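Side-chain contact in sialidase B (Streptococcus pneumoniae serotype 4, PDB 4XJW), which cleaves terminal sialic acid residues from oligosaccharides, glycoproteins and glycolipids at alpha-2,3, alpha-2,6 and alpha-2,8 linkages: residues A[602-607]-A[650-655]. The protein carries 1 engineered substitution. Residues are numbered along the deposited sequence; the frame is centred on the assembly and turned at random.
Sequences YHYGID and IDLEIN. Engineered in segment 602-607: Gly605 (natural residue Asp).
Leu652 meets Tyr604 and Ile606 through the two methyls of its fork. Its CB leaves the strand toward 602-607; CG lies anti to the carbonyl carbon (chi1 -65°), and chi2 of 168° then carries CD1 onward, anti to CA. CD1 lies 3.7 Å from CE2 of Tyr604 and 4.1 Å from CD2 of the same ring, and the same methyl also comes to 4.2 Å from CD1 of Ile606. CD2 takes the outer end of the tyrosine, 4.0 Å from CE2 and 3.8 Å from the phenolic OH of Tyr604. A forked leucine suits this place because one residue can serve both an aromatic ring and an aliphatic neighbour; the ring itself is met obliquely. Both strands belong to the beta-propeller of this GH33 sialidase: 597-605 is the outermost strand of one four-stranded antiparallel sheet, 647-652 an edge strand of the three-stranded sheet that follows it in the chain, and the apolar side chains pack between these two blades. Leu586 of strand 584-592 also touches Leu652 and Ile606, and Leu657 of the C-terminal helix touches Leu652 and Tyr604. Tyr604 brings a broad apolar ring with a polar end, and that end is satisfied: its OH is hydrogen-bonded to the backbone N of Lys100. With CG anti to the backbone N (chi1 170°), the ring reaches across to Leu652. Farther along, Ile606 and Ile650 touch through their CD1 methyls, 3.8 Å apart, each side chain extending its longer branch over the gap. Beta-branched isoleucine fits Ile650's strand position, and the CG1-CD1 arms of Ile606 and Ile650 together bridge backbones whose CA atoms are 9.4 Å apart at these two residues.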
# COMPACT_ATOMS: atom_id res chain seq x y z
N TYR A 602 7.68 -25.45 -4.01
CA TYR A 602 7.29 -24.69 -5.20
C TYR A 602 7.48 -23.19 -5.00
O TYR A 602 7.16 -22.66 -3.94
CB TYR A 602 5.82 -24.98 -5.55
CG TYR A 602 5.49 -26.43 -5.79
CD1 TYR A 602 5.82 -27.05 -6.99
CD2 TYR A 602 4.83 -27.19 -4.83
CE1 TYR A 602 5.51 -28.37 -7.23
CE2 TYR A 602 4.52 -28.51 -5.05
CZ TYR A 602 4.86 -29.09 -6.25
OH TYR A 602 4.56 -30.41 -6.49
N HIS A 603 8.01 -22.51 -6.02
CA HIS A 603 8.14 -21.05 -6.02
C HIS A 603 7.40 -20.51 -7.24
O HIS A 603 7.74 -20.87 -8.37
CB HIS A 603 9.61 -20.63 -6.12
CG HIS A 603 10.41 -20.93 -4.89
ND1 HIS A 603 10.93 -19.95 -4.08
CD2 HIS A 603 10.79 -22.11 -4.34
CE1 HIS A 603 11.59 -20.50 -3.08
NE2 HIS A 603 11.53 -21.82 -3.22
N TYR A 604 6.41 -19.64 -7.03
CA TYR A 604 5.72 -19.00 -8.15
C TYR A 604 6.07 -17.52 -8.23
O TYR A 604 5.87 -16.79 -7.27
CB TYR A 604 4.20 -19.14 -8.00
CG TYR A 604 3.43 -18.29 -9.00
CD1 TYR A 604 3.30 -18.69 -10.32
CD2 TYR A 604 2.84 -17.09 -8.61
CE1 TYR A 604 2.61 -17.91 -11.24
CE2 TYR A 604 2.15 -16.32 -9.51
CZ TYR A 604 2.04 -16.73 -10.83
OH TYR A 604 1.34 -15.94 -11.72
N GLY A 605 6.57 -17.09 -9.37
CA GLY A 605 6.89 -15.67 -9.56
C GLY A 605 5.63 -14.88 -9.91
O GLY A 605 5.00 -15.13 -10.94
N ILE A 606 5.28 -13.92 -9.06
CA ILE A 606 4.10 -13.08 -9.29
C ILE A 606 4.25 -12.25 -10.57
O ILE A 606 3.30 -12.06 -11.33
CB ILE A 606 3.88 -12.15 -8.07
CG1 ILE A 606 3.50 -12.97 -6.83
CG2 ILE A 606 2.80 -11.12 -8.37
CD1 ILE A 606 2.03 -13.27 -6.76
N ASP A 607 5.46 -11.75 -10.80
CA ASP A 607 5.80 -11.01 -12.01
C ASP A 607 7.33 -11.03 -12.08
O ASP A 607 7.97 -11.75 -11.31
CB ASP A 607 5.24 -9.58 -11.94
CG ASP A 607 5.16 -8.90 -13.31
OD1 ASP A 607 5.74 -9.40 -14.29
OD2 ASP A 607 4.50 -7.83 -13.41
N ILE A 650 -4.90 -9.89 -7.27
CA ILE A 650 -4.95 -10.96 -8.27
C ILE A 650 -5.55 -12.23 -7.68
O ILE A 650 -5.56 -12.42 -6.46
CB ILE A 650 -3.56 -11.27 -8.86
CG1 ILE A 650 -2.59 -11.70 -7.75
CG2 ILE A 650 -3.00 -10.06 -9.63
CD1 ILE A 650 -1.26 -12.23 -8.27
N ASP A 651 -6.03 -13.10 -8.57
CA ASP A 651 -6.59 -14.39 -8.20
C ASP A 651 -5.72 -15.49 -8.80
O ASP A 651 -5.45 -15.48 -10.01
CB ASP A 651 -8.03 -14.50 -8.75
CG ASP A 651 -8.69 -15.83 -8.44
OD1 ASP A 651 -8.40 -16.83 -9.14
OD2 ASP A 651 -9.52 -15.87 -7.50
N LEU A 652 -5.27 -16.43 -7.97
CA LEU A 652 -4.44 -17.53 -8.45
C LEU A 652 -5.05 -18.88 -8.05
O LEU A 652 -5.78 -18.98 -7.06
CB LEU A 652 -3.03 -17.42 -7.89
CG LEU A 652 -2.22 -16.21 -8.36
CD1 LEU A 652 -0.96 -16.05 -7.51
CD2 LEU A 652 -1.88 -16.35 -9.83
N GLU A 653 -4.75 -19.90 -8.84
CA GLU A 653 -5.13 -21.27 -8.51
C GLU A 653 -3.89 -22.08 -8.13
O GLU A 653 -2.78 -21.74 -8.55
CB GLU A 653 -5.83 -21.93 -9.70
CG GLU A 653 -7.13 -21.25 -10.08
CD GLU A 653 -7.87 -21.98 -11.17
OE1 GLU A 653 -8.56 -22.98 -10.86
OE2 GLU A 653 -7.76 -21.55 -12.34
N ILE A 654 -4.07 -23.15 -7.36
CA ILE A 654 -2.92 -23.93 -6.91
C ILE A 654 -2.13 -24.48 -8.08
O ILE A 654 -0.89 -24.48 -8.07
CB ILE A 654 -3.33 -25.07 -5.96
CG1 ILE A 654 -3.90 -24.49 -4.68
CG2 ILE A 654 -2.14 -25.96 -5.63
CD1 ILE A 654 -2.94 -23.55 -3.96
N ASN A 655 -2.83 -24.90 -9.13
CA ASN A 655 -2.15 -25.39 -10.33
C ASN A 655 -1.24 -24.33 -10.98
O ASN A 655 -0.27 -24.68 -11.63
CB ASN A 655 -3.14 -25.99 -11.33
CG ASN A 655 -3.68 -27.34 -10.89
OD1 ASN A 655 -3.19 -27.93 -9.92
ND2 ASN A 655 -4.67 -27.85 -11.60